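Local coordinates for protein purine nucleoside phosphorylase (Schistosoma mansoni, PDB 5KO5) that catalyses the phosphorolysis of purine nucleosides such as inosine and guanosine, and here holds a cytosine in its base pocket, at residues G129-I134 / V240-N245; C33-G38 / T116-G121; E42-R47 / G73-R78; V25-G30 / K79-Q84. One frame throughout, in Å; residues are numbered along the deposited sequence. Where two conformers were deposited one is given.

Contact 1: residues G129-I134 / V240-N245; sequences GDFVLI and VSLIAN. With CYT (6-aminopyrimidin-2(1H)-one), chain B.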
loop_
_atom_site.group_PDB
_atom_site.type_symbol
_atom_site.label_atom_id
_atom_site.label_comp_id
_atom_site.label_asym_id
_atom_site.label_seq_id
_atom_site.Cartn_x
_atom_site.Cartn_y
_atom_site.Cartn_z
ATOM N N GLY A 129 4.552 9.084 27.461
ATOM C CA GLY A 129 4.430 8.276 28.654
ATOM C C GLY A 129 3.038 7.743 28.935
ATOM O O GLY A 129 2.876 6.966 29.884
ATOM N N ASP A 130 2.033 8.133 28.154
ATOM C CA ASP A 130 0.694 7.589 28.327
ATOM C C ASP A 130 0.612 6.197 27.708
ATOM O O ASP A 130 1.427 5.812 26.869
ATOM C CB ASP A 130 -0.352 8.482 27.649
ATOM C CG ASP A 130 -0.624 9.782 28.411
ATOM O OD1 ASP A 130 -0.171 9.934 29.567
ATOM O OD2 ASP A 130 -1.315 10.659 27.846
ATOM N N PHE A 131 -0.393 5.438 28.133
ATOM C CA PHE A 131 -0.695 4.132 27.566
ATOM C C PHE A 131 -2.024 4.214 26.829
ATOM O O PHE A 131 -2.966 4.857 27.304
ATOM C CB PHE A 131 -0.824 3.066 28.653
ATOM C CG PHE A 131 0.402 2.900 29.496
ATOM C CD1 PHE A 131 1.555 2.338 28.967
ATOM C CD2 PHE A 131 0.396 3.282 30.826
ATOM C CE1 PHE A 131 2.691 2.176 29.758
ATOM C CE2 PHE A 131 1.522 3.120 31.617
ATOM C CZ PHE A 131 2.669 2.567 31.080
ATOM N N VAL A 132 -2.108 3.546 25.681
ATOM C CA VAL A 132 -3.354 3.456 24.924
ATOM C C VAL A 132 -3.744 1.991 24.769
ATOM O O VAL A 132 -3.004 1.202 24.162
ATOM C CB VAL A 132 -3.251 4.160 23.566
ATOM C CG1 VAL A 132 -4.549 3.989 22.790
ATOM C CG2 VAL A 132 -2.938 5.639 23.772
ATOM N N LEU A 133 -4.895 1.625 25.334
ATOM C CA LEU A 133 -5.499 0.331 25.047
ATOM C C LEU A 133 -6.056 0.385 23.632
ATOM O O LEU A 133 -6.928 1.206 23.335
ATOM C CB LEU A 133 -6.619 0.037 26.046
ATOM C CG LEU A 133 -6.241 0.162 27.522
ATOM C CD1 LEU A 133 -7.453 -0.086 28.408
ATOM C CD2 LEU A 133 -5.103 -0.788 27.873
ATOM N N ILE A 134 -5.549 -0.462 22.751
ATOM C CA ILE A 134 -5.965 -0.400 21.355
ATOM C C ILE A 134 -7.318 -1.079 21.200
ATOM O O ILE A 134 -7.503 -2.227 21.615
ATOM C CB ILE A 134 -4.901 -1.024 20.446
ATOM C CG1 ILE A 134 -3.619 -0.204 20.556
ATOM C CG2 ILE A 134 -5.403 -1.059 18.985
ATOM C CD1 ILE A 134 -2.419 -0.868 19.924
ATOM N N VAL A 240 -1.400 -2.888 23.737
ATOM C CA VAL A 240 -1.239 -1.634 24.464
ATOM C C VAL A 240 -0.083 -0.862 23.848
ATOM O O VAL A 240 1.020 -1.400 23.715
ATOM C CB VAL A 240 -0.974 -1.891 25.960
ATOM C CG1 VAL A 240 -0.742 -0.570 26.694
ATOM C CG2 VAL A 240 -2.135 -2.668 26.562
ATOM N N SER A 241 -0.335 0.388 23.468
ATOM C CA SER A 241 0.716 1.271 22.975
ATOM C C SER A 241 1.219 2.164 24.099
ATOM O O SER A 241 0.428 2.727 24.858
ATOM C CB SER A 241 0.195 2.191 21.872
ATOM O OG SER A 241 -0.021 1.480 20.670
ATOM N N LEU A 242 2.539 2.289 24.197
ATOM C CA LEU A 242 3.158 3.318 25.020
ATOM C C LEU A 242 3.461 4.506 24.116
ATOM O O LEU A 242 4.140 4.354 23.099
ATOM C CB LEU A 242 4.441 2.786 25.654
ATOM C CG LEU A 242 5.320 3.806 26.389
ATOM C CD1 LEU A 242 4.566 4.474 27.533
ATOM C CD2 LEU A 242 6.564 3.118 26.905
ATOM N N ILE A 243 2.944 5.678 24.474
ATOM C CA ILE A 243 3.077 6.868 23.640
ATOM C C ILE A 243 4.466 7.463 23.852
ATOM O O ILE A 243 4.798 7.926 24.949
ATOM C CB ILE A 243 1.975 7.891 23.941
ATOM C CG1 ILE A 243 0.584 7.258 23.741
ATOM C CG2 ILE A 243 2.179 9.147 23.111
ATOM C CD1 ILE A 243 0.373 6.654 22.346
ATOM N N ALA A 244 5.287 7.456 22.800
ATOM C CA ALA A 244 6.634 8.014 22.909
ATOM C C ALA A 244 6.635 9.537 22.819
ATOM O O ALA A 244 7.495 10.191 23.412
ATOM C CB ALA A 244 7.533 7.432 21.816
ATOM N N ASN A 245 5.681 10.109 22.093
ATOM C CA ASN A 245 5.663 11.530 21.785
ATOM C C ASN A 245 4.301 11.810 21.187
ATOM O O ASN A 245 3.621 10.895 20.725
ATOM C CB ASN A 245 6.742 11.871 20.749
ATOM C CG ASN A 245 6.448 11.260 19.395
ATOM O OD1 ASN A 245 6.462 10.034 19.248
ATOM N ND2 ASN A 245 6.146 12.100 18.407
HETATM N N3 CYT B . 6.147 6.500 15.725
HETATM C C4 CYT B . 6.511 7.155 16.828
HETATM N N1 CYT B . 6.857 4.469 16.735
HETATM C C2 CYT B . 6.319 5.156 15.640
HETATM O O2 CYT B . 6.029 4.537 14.612
HETATM N N4 CYT B . 6.329 8.480 16.847
HETATM C C5 CYT B . 7.053 6.471 17.960
HETATM C C6 CYT B . 7.211 5.143 17.864
#
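Val132 and Ser241 form a two-way hydrogen-bonded pair between antiparallel strands: Val132 N gives to Ser241 O at 2.8 Å and Ser241 N returns to Val132 O. Further along, Ile243 N meets Asp130 O almost straight, with 176° at the hydrogen. Gly129 N closes the series on Ile243 O at 2.8 Å; its positive phi of 92° suits glycine, since a CB would jam against the preceding carbonyl.

The alternation of the strands sorts the side chains onto two faces. Phe131, Leu133, Val240 and Leu242 share one. There, Leu242 CG, anti to the backbone N (chi1 172°), starts the side chain toward the ring of Phe131, where Leu242 CD1 lies 3.7 Å from Phe131 CE1 in an oblique approach. Leu133 CD2 runs beside Val240 CG2, 3.7 Å apart, both side chains pointing the same way. On the face of Val132 and Ser241, Val132 CG2 meets Ile243 CD1 at 3.7 Å; Ile134 CD1 reaches in to 3.4 Å from Ser241 OG. Beta-branched Val132, Val240 and Ile243 suit a buried strand, filling the surface close to the backbone. The buried serine hydroxyl is satisfied by Asn117 OD1.

Beyond the pairing, the strand of Val240 leads to Asn245, whose OD1 accepts from N4 of the bound cytosine at 2.9 Å; Asn245 ND2 is held by Asp250 and Ser247. The contact thus ties the base pocket to the core of the phosphorylase fold. Strand 236-246 lies in the sheet between strands 131-139 and 112-121, strand 189-196 flanks 131-139, and helix 259-283 packs over the Phe131 face through Arg269, Trp276 and Phe277.

Contact 2: residues C33-G38 / T116-G121; sequences CGSGLG and TNLAGG. With CYT (6-aminopyrimidin-2(1H)-one), chain B; EDO (1,2-ethanediol), chain C.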
loop_
_atom_site.group_PDB
_atom_site.type_symbol
_atom_site.label_atom_id
_atom_site.label_comp_id
_atom_site.label_asym_id
_atom_site.label_seq_id
_atom_site.Cartn_x
_atom_site.Cartn_y
_atom_site.Cartn_z
ATOM N N CYS A 33 6.569 -8.170 22.999
ATOM C CA CYS A 33 6.853 -6.948 23.738
ATOM C C CYS A 33 7.490 -5.910 22.828
ATOM O O CYS A 33 8.281 -6.244 21.935
ATOM C CB CYS A 33 7.788 -7.236 24.913
ATOM S SG CYS A 33 7.133 -8.459 26.060
ATOM N N GLY A 34 7.148 -4.646 23.064
ATOM C CA GLY A 34 7.750 -3.568 22.310
ATOM C C GLY A 34 9.203 -3.344 22.691
ATOM O O GLY A 34 9.713 -3.866 23.683
ATOM N N SER A 35 9.889 -2.551 21.867
ATOM C CA SER A 35 11.305 -2.290 22.089
ATOM C C SER A 35 11.506 -1.586 23.423
ATOM O O SER A 35 10.809 -0.614 23.736
ATOM C CB SER A 35 11.853 -1.430 20.953
ATOM O OG SER A 35 11.017 -0.307 20.725
ATOM N N GLY A 36 12.453 -2.086 24.211
ATOM C CA GLY A 36 12.686 -1.567 25.538
ATOM C C GLY A 36 11.662 -1.985 26.569
ATOM O O GLY A 36 11.783 -1.580 27.734
ATOM N N LEU A 37 10.671 -2.786 26.187
ATOM C CA LEU A 37 9.591 -3.209 27.072
ATOM C C LEU A 37 9.618 -4.715 27.300
ATOM O O LEU A 37 8.584 -5.329 27.568
ATOM C CB LEU A 37 8.235 -2.794 26.506
ATOM C CG LEU A 37 8.105 -1.323 26.128
ATOM C CD1 LEU A 37 6.723 -1.066 25.544
ATOM C CD2 LEU A 37 8.357 -0.453 27.346
ATOM N N GLY A 38 10.789 -5.329 27.190
ATOM C CA GLY A 38 10.886 -6.771 27.224
ATOM C C GLY A 38 11.340 -7.356 28.541
ATOM O O GLY A 38 11.590 -8.565 28.602
ATOM N N THR A 116 2.651 -5.369 23.418
ATOM C CA THR A 116 2.939 -3.962 23.662
ATOM C C THR A 116 3.747 -3.404 22.497
ATOM O O THR A 116 4.400 -4.142 21.757
ATOM C CB THR A 116 3.700 -3.727 24.984
ATOM O OG1 THR A 116 4.953 -4.430 24.954
ATOM C CG2 THR A 116 2.874 -4.201 26.175
ATOM N N ASN A 117 3.674 -2.086 22.325
ATOM C CA ASN A 117 4.447 -1.415 21.293
ATOM C C ASN A 117 4.713 0.019 21.736
ATOM O O ASN A 117 4.113 0.514 22.693
ATOM C CB ASN A 117 3.754 -1.474 19.917
ATOM C CG ASN A 117 2.428 -0.729 19.875
ATOM O OD1 ASN A 117 2.363 0.475 20.127
ATOM N ND2 ASN A 117 1.364 -1.441 19.524
ATOM N N LEU A 118 5.645 0.667 21.044
ATOM C CA LEU A 118 5.877 2.100 21.176
ATOM C C LEU A 118 5.239 2.785 19.977
ATOM O O LEU A 118 5.345 2.299 18.845
ATOM C CB LEU A 118 7.376 2.418 21.211
ATOM C CG LEU A 118 8.107 2.494 22.555
ATOM C CD1 LEU A 118 7.560 3.613 23.434
ATOM C CD2 LEU A 118 8.049 1.182 23.282
ATOM N N ALA A 119 4.548 3.897 20.219
ATOM C CA ALA A 119 3.792 4.521 19.142
ATOM C C ALA A 119 3.830 6.038 19.260
ATOM O O ALA A 119 4.127 6.592 20.319
ATOM C CB ALA A 119 2.328 4.050 19.163
ATOM N N GLY A 120 3.526 6.710 18.151
ATOM C CA GLY A 120 3.308 8.143 18.168
ATOM C C GLY A 120 1.861 8.484 18.496
ATOM O O GLY A 120 0.933 7.861 17.976
ATOM N N GLY A 121 1.684 9.484 19.351
ATOM C CA GLY A 121 0.344 9.959 19.662
ATOM C C GLY A 121 -0.142 10.960 18.623
ATOM O O GLY A 121 0.585 11.887 18.248
HETATM N N3 CYT B . 6.147 6.500 15.725
HETATM C C4 CYT B . 6.511 7.155 16.828
HETATM N N1 CYT B . 6.857 4.469 16.735
HETATM C C2 CYT B . 6.319 5.156 15.640
HETATM O O2 CYT B . 6.029 4.537 14.612
HETATM N N4 CYT B . 6.329 8.480 16.847
HETATM C C5 CYT B . 7.053 6.471 17.960
HETATM C C6 CYT B . 7.211 5.143 17.864
HETATM C C1 EDO C . 6.529 -0.986 17.714
HETATM O O1 EDO C . 6.820 -0.953 16.311
HETATM C C2 EDO C . 7.507 -1.867 18.461
HETATM O O2 EDO C . 7.688 -1.321 19.765
HETATM O O HOH W 1 5.871 -5.011 27.535
#
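Gly34 and Thr116 meet where the glycine-rich Gly-Ser-Gly loop after strand 29-32 lies against strand 112-121, beside the nucleoside pocket. Gly34 N gives a hydrogen bond to Thr116 OG1, 2.9 Å long. The hydroxyl is placed between the backbone N and the carbonyl carbon (chi1 60°), which turns it toward Gly34 N. A water also joins Thr116 OG1 to Leu37 O, to which it donates, so one small polar group holds one end of the turn directly and the other through water.

Glycine is demanded at 34 because a CB would collide with Asn117 CA. Gly34 to Leu37 makes a type II beta turn, with Gly36 taking the positive phi (76°) that glycine tolerates. In trimeric purine nucleoside phosphorylases the corresponding loop contacts phosphate; here an ethanediol, probably from the crystallisation liquor, takes the N-H groups of Ser35 and Leu118 on its O2, with Leu118 N 3.1 Å from that O2. The site may be where phosphate binds, as in related enzymes.

Leu37 CD1 presses on Leu118 CD2 at 3.5 Å, a tight fit in which the two side chains cross obliquely, and helix 259-283 closes over both leucines. Further along, Gly120 N passes 3.3 Å from C4 of the cytosine; a CB at Gly120 would strike the base's N4.

Contact 3: residues E42-R47 / G73-R78; sequences EEIEER and GSVGGR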
loop_
_atom_site.group_PDB
_atom_site.type_symbol
_atom_site.label_atom_id
_atom_site.label_comp_id
_atom_site.label_asym_id
_atom_site.label_seq_id
_atom_site.Cartn_x
_atom_site.Cartn_y
_atom_site.Cartn_z
ATOM N N GLU A 42 12.601 -11.392 30.886
ATOM C CA GLU A 42 13.749 -11.732 31.715
ATOM C C GLU A 42 13.344 -12.267 33.082
ATOM O O GLU A 42 14.172 -12.884 33.762
ATOM C CB GLU A 42 14.672 -10.519 31.870
ATOM N N GLU A 43 12.094 -12.059 33.497
ATOM C CA GLU A 43 11.618 -12.495 34.803
ATOM C C GLU A 43 10.729 -13.731 34.738
ATOM O O GLU A 43 10.109 -14.091 35.743
ATOM C CB GLU A 43 10.892 -11.351 35.515
ATOM C CG GLU A 43 11.773 -10.146 35.800
ATOM C CD GLU A 43 12.931 -10.474 36.721
ATOM O OE1 GLU A 43 12.772 -11.355 37.595
ATOM O OE2 GLU A 43 14.003 -9.852 36.568
ATOM N N ILE A 44 10.646 -14.387 33.578
ATOM C CA ILE A 44 9.880 -15.623 33.477
ATOM C C ILE A 44 10.514 -16.694 34.358
ATOM O O ILE A 44 11.739 -16.879 34.366
ATOM C CB ILE A 44 9.819 -16.054 32.004
ATOM C CG1 ILE A 44 9.040 -15.026 31.184
ATOM C CG2 ILE A 44 9.179 -17.408 31.869
ATOM C CD1 ILE A 44 9.139 -15.244 29.695
ATOM N N GLU A 45 9.681 -17.405 35.118
ATOM C CA GLU A 45 10.164 -18.414 36.050
ATOM C C GLU A 45 10.277 -19.775 35.374
ATOM O O GLU A 45 9.553 -20.080 34.422
ATOM C CB GLU A 45 9.231 -18.532 37.255
ATOM C CG GLU A 45 8.960 -17.219 37.964
ATOM C CD GLU A 45 8.144 -17.410 39.226
ATOM O OE1 GLU A 45 8.674 -17.995 40.194
ATOM O OE2 GLU A 45 6.967 -16.990 39.244
ATOM N N GLU A 46 11.195 -20.598 35.895
ATOM C CA GLU A 46 11.462 -21.936 35.361
ATOM C C GLU A 46 11.609 -21.894 33.845
ATOM O O GLU A 46 11.077 -22.734 33.118
ATOM C CB GLU A 46 10.392 -22.937 35.788
ATOM C CG GLU A 46 10.221 -23.068 37.287
ATOM C CD GLU A 46 8.879 -23.664 37.650
ATOM O OE1 GLU A 46 8.845 -24.621 38.450
ATOM O OE2 GLU A 46 7.857 -23.174 37.123
ATOM N N ARG A 47 12.338 -20.896 33.367
ATOM C CA ARG A 47 12.217 -20.551 31.966
ATOM C C ARG A 47 13.106 -21.420 31.087
ATOM O O ARG A 47 14.128 -21.965 31.512
ATOM C CB ARG A 47 12.510 -19.073 31.739
ATOM C CG ARG A 47 13.942 -18.680 31.954
ATOM C CD ARG A 47 14.107 -17.228 31.589
ATOM N NE ARG A 47 15.480 -16.909 31.229
ATOM C CZ ARG A 47 15.819 -15.859 30.492
ATOM N NH1 ARG A 47 17.093 -15.632 30.203
ATOM N NH2 ARG A 47 14.879 -15.041 30.036
ATOM N N GLY A 73 7.845 -20.379 30.071
ATOM C CA GLY A 73 7.937 -20.560 31.513
ATOM C C GLY A 73 6.674 -20.084 32.191
ATOM O O GLY A 73 5.600 -20.068 31.587
ATOM N N SER A 74 6.816 -19.683 33.450
ATOM C CA SER A 74 5.678 -19.295 34.272
ATOM C C SER A 74 5.791 -17.833 34.672
ATOM O O SER A 74 6.862 -17.380 35.092
ATOM C CB SER A 74 5.580 -20.168 35.528
ATOM O OG SER A 74 5.226 -21.500 35.195
ATOM N N VAL A 75 4.686 -17.104 34.540
ATOM C CA VAL A 75 4.548 -15.753 35.068
ATOM C C VAL A 75 3.227 -15.685 35.814
ATOM O O VAL A 75 2.177 -16.011 35.249
ATOM C CB VAL A 75 4.569 -14.690 33.955
ATOM C CG1 VAL A 75 4.204 -13.323 34.533
ATOM C CG2 VAL A 75 5.927 -14.651 33.281
ATOM N N GLY A 76 3.281 -15.261 37.071
ATOM C CA GLY A 76 2.059 -15.086 37.845
ATOM C C GLY A 76 1.199 -16.325 37.923
ATOM O O GLY A 76 -0.034 -16.229 37.926
ATOM N N GLY A 77 1.825 -17.497 37.979
ATOM C CA GLY A 77 1.097 -18.744 38.061
ATOM C C GLY A 77 0.545 -19.262 36.752
ATOM O O GLY A 77 -0.140 -20.293 36.756
ATOM N N ARG A 78 0.815 -18.591 35.636
ATOM C CA ARG A 78 0.323 -19.019 34.336
ATOM C C ARG A 78 1.495 -19.375 33.431
ATOM O O ARG A 78 2.579 -18.796 33.533
ATOM C CB ARG A 78 -0.518 -17.919 33.678
ATOM C CG ARG A 78 -1.671 -17.415 34.542
ATOM C CD ARG A 78 -2.673 -18.523 34.872
ATOM N NE ARG A 78 -3.088 -19.270 33.685
ATOM C CZ ARG A 78 -4.104 -18.932 32.895
ATOM N NH1 ARG A 78 -4.824 -17.846 33.149
ATOM N NH2 ARG A 78 -4.400 -19.682 31.842
HETATM O O HOH W 2 5.692 -14.741 38.466
HETATM O O HOH W 3 4.508 -18.263 38.140
#
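Glu45 and Ser74 face each other as an antiparallel hydrogen-bonded pair, Glu45 N giving to Ser74 O at 2.8 Å and Ser74 N returning to Glu45 O at 2.9 Å. From that backbone grip the Glu45 side chain runs out along the exposed edge of the pairing. Its CB sits 3.4 Å from Ser74 O, and CG, anti to the carbonyl carbon (chi1 -54°), remains close to the same oxygen. The chain is extended beyond CG, which carries the carboxylate past Ser74 to the neighbouring turn. At the tip, OE2 receives a hydrogen from each of two waters. One of them accepts from Gly76 N; the other accepts from Gly77 N. An acid suits this exposed place, since through two waters it serves the N-H groups of both glycines of the turn.

That turn is the type I' reversal from Val75 to Arg78, which joins strands 69-75 and 78-84 in a beta hairpin with a two-residue loop. Both of its central positions, 76 and 77, have positive phi, and glycine fits both. The opposing chain turns a corner at Glu46, so Glu45-Ser74 is the one bridge between these two segments; strand 47-51 beyond it pairs with strand 69-75 again.

Inward of this, Ile44 buries its two branches separately. CG2 lies only 3.4 Å from Gly73 CA, a tight carbon contact, while CG1 meets Val75 CG2 at 3.8 Å. Glycine is required at 73, because a CB there would run into both Ile44 CG2 and Glu45 O. Ile44 also touches Ile80 and Ala82 of strand 78-84, and Val75 reaches Lys278 and Ile281 of helix 259-283.

Contact 4: residues V25-G30 / K79-Q84; sequences VLPDIG and KIVAMQ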
loop_
_atom_site.group_PDB
_atom_site.type_symbol
_atom_site.label_atom_id
_atom_site.label_comp_id
_atom_site.label_asym_id
_atom_site.label_seq_id
_atom_site.Cartn_x
_atom_site.Cartn_y
_atom_site.Cartn_z
ATOM N N VAL A 25 6.845 -27.108 28.495
ATOM C CA VAL A 25 5.889 -26.097 28.934
ATOM C C VAL A 25 4.760 -26.035 27.917
ATOM O O VAL A 25 5.010 -25.903 26.714
ATOM C CB VAL A 25 6.555 -24.714 29.082
ATOM C CG1 VAL A 25 5.505 -23.630 29.303
ATOM C CG2 VAL A 25 7.573 -24.728 30.217
ATOM N N LEU A 26 3.521 -26.125 28.399
ATOM C CA LEU A 26 2.346 -25.967 27.548
ATOM C C LEU A 26 1.726 -24.605 27.826
ATOM O O LEU A 26 0.968 -24.453 28.796
ATOM C CB LEU A 26 1.334 -27.085 27.813
ATOM C CG LEU A 26 1.788 -28.469 27.333
ATOM C CD1 LEU A 26 0.731 -29.523 27.622
ATOM C CD2 LEU A 26 2.123 -28.434 25.846
ATOM N N PRO A 27 2.007 -23.590 27.013
ATOM C CA PRO A 27 1.603 -22.226 27.365
ATOM C C PRO A 27 0.144 -21.962 27.027
ATOM O O PRO A 27 -0.386 -22.456 26.028
ATOM C CB PRO A 27 2.517 -21.362 26.488
ATOM C CG PRO A 27 2.721 -22.213 25.258
ATOM C CD PRO A 27 2.745 -23.647 25.738
ATOM N N ASP A 28 -0.501 -21.156 27.875
ATOM C CA ASP A 28 -1.856 -20.675 27.635
ATOM C C ASP A 28 -1.881 -19.249 27.108
ATOM O O ASP A 28 -2.892 -18.826 26.531
ATOM C CB ASP A 28 -2.674 -20.714 28.937
ATOM C CG ASP A 28 -2.862 -22.121 29.481
ATOM O OD1 ASP A 28 -2.966 -23.077 28.684
ATOM O OD2 ASP A 28 -2.912 -22.267 30.719
ATOM N N ILE A 29 -0.795 -18.508 27.298
ATOM C CA ILE A 29 -0.723 -17.087 26.997
ATOM C C ILE A 29 0.550 -16.836 26.206
ATOM O O ILE A 29 1.605 -17.401 26.511
ATOM C CB ILE A 29 -0.710 -16.274 28.312
ATOM C CG1 ILE A 29 -2.024 -16.476 29.062
ATOM C CG2 ILE A 29 -0.476 -14.810 28.044
ATOM C CD1 ILE A 29 -1.899 -16.278 30.563
ATOM N N GLY A 30 0.449 -15.999 25.180
ATOM C CA GLY A 30 1.598 -15.560 24.416
ATOM C C GLY A 30 1.840 -14.086 24.665
ATOM O O GLY A 30 0.908 -13.329 24.950
ATOM N N LYS A 79 1.266 -20.330 32.534
ATOM C CA LYS A 79 2.295 -20.771 31.604
ATOM C C LYS A 79 2.234 -19.900 30.358
ATOM O O LYS A 79 1.160 -19.709 29.777
ATOM C CB LYS A 79 2.077 -22.239 31.242
ATOM C CG LYS A 79 2.148 -23.162 32.452
ATOM C CD LYS A 79 1.710 -24.578 32.119
ATOM C CE LYS A 79 1.689 -25.454 33.368
ATOM N NZ LYS A 79 1.181 -26.825 33.086
ATOM N N ILE A 80 3.378 -19.335 29.971
ATOM C CA ILE A 80 3.413 -18.370 28.883
ATOM C C ILE A 80 4.523 -18.727 27.904
ATOM O O ILE A 80 5.444 -19.489 28.209
ATOM C CB ILE A 80 3.567 -16.911 29.380
ATOM C CG1 ILE A 80 4.995 -16.641 29.848
ATOM C CG2 ILE A 80 2.564 -16.593 30.492
ATOM C CD1 ILE A 80 5.754 -15.746 28.905
ATOM N N VAL A 81 4.413 -18.163 26.702
ATOM C CA VAL A 81 5.464 -18.215 25.693
ATOM C C VAL A 81 5.668 -16.801 25.172
ATOM O O VAL A 81 4.697 -16.115 24.838
ATOM C CB VAL A 81 5.128 -19.193 24.545
ATOM C CG1 VAL A 81 3.745 -18.912 23.949
ATOM C CG2 VAL A 81 6.196 -19.140 23.466
ATOM N N ALA A 82 6.920 -16.354 25.123
ATOM C CA ALA A 82 7.245 -14.990 24.724
ATOM C C ALA A 82 8.142 -14.997 23.496
ATOM O O ALA A 82 9.034 -15.842 23.375
ATOM C CB ALA A 82 7.997 -14.269 25.847
ATOM N N MET A 83 7.936 -14.027 22.605
ATOM C CA MET A 83 8.892 -13.770 21.532
ATOM C C MET A 83 9.882 -12.720 22.013
ATOM O O MET A 83 9.504 -11.573 22.264
ATOM C CB MET A 83 8.189 -13.304 20.260
ATOM C CG MET A 83 7.294 -14.361 19.666
ATOM S SD MET A 83 6.660 -13.951 18.025
ATOM C CE MET A 83 8.141 -14.151 17.022
ATOM N N GLN A 84 11.146 -13.113 22.154
ATOM C CA GLN A 84 12.213 -12.193 22.524
ATOM C C GLN A 84 12.945 -11.830 21.236
ATOM O O GLN A 84 13.786 -12.588 20.750
ATOM C CB GLN A 84 13.150 -12.849 23.530
ATOM C CG GLN A 84 14.145 -11.893 24.132
ATOM C CD GLN A 84 15.017 -12.573 25.147
ATOM O OE1 GLN A 84 15.613 -13.616 24.872
ATOM N NE2 GLN A 84 15.088 -11.996 26.338
HETATM O O HOH W 4 3.277 -27.170 31.010
HETATM O O HOH W 5 -1.344 -21.637 32.690
#
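Ile29 and Ile80 lie side by side in parallel strands 29-32 and 78-84, part of the mixed sheet at the heart of the phosphorylase fold. Lys79 O accepts twice: from Asp28 N at 2.9 Å, with the donor 43° above the carbonyl plane, and weakly from Ile29 N. One step on, Val81 N gives to Ile29 O at 2.9 Å, nearly along the C=O axis. Gly30 turns its own hydrogen bonds to Val112 and Leu114 of strand 112-121, so strand 29-32 is used on both edges.

Water completes the outer end. One molecule donates to Asp28 OD2 at 2.6 Å and accepts from Lys79 N; the same carboxylate oxygen forms a salt bridge with Arg78. A second water accepts from Leu26 N and from Lys79 NZ. Lysine suits this exposed place because its extended chain passes Leu26 O, with Lys79 CD 3.4 Å from that oxygen, and NZ goes on to the water.

Apolar groups fill the inside. Pro27 CG rests on Val81 CG1 at 3.7 Å, against helix 95-108, with Leu108 meeting the proline and Met105 the valine. On the other face, Ile80 CG2 lies 3.9 Å from Ile29 CB.

In the fold
From the N terminus, segment 25-30 opens contact 4, 33-38 opens contact 2 and 42-47 opens contact 3. Contact 3 closes first, at 73-78, nested inside the loop that contact 4 closes at 79-84. Contact 2 closes later, at 116-121; it crosses contact 4 and also encloses contact 3. Contact 1 follows in series, bringing 240-245 back onto 129-134. Contacts 3 and 4, with centres about 9 Å apart, lie on adjoining strands 69-75 and 78-84 at one end of the sheet. Contacts 1 and 2, with centres about 8 Å apart, join at neighbouring strands 236-246 and 112-121, and both touch the cytosine. Strand 29-32 links the two ends.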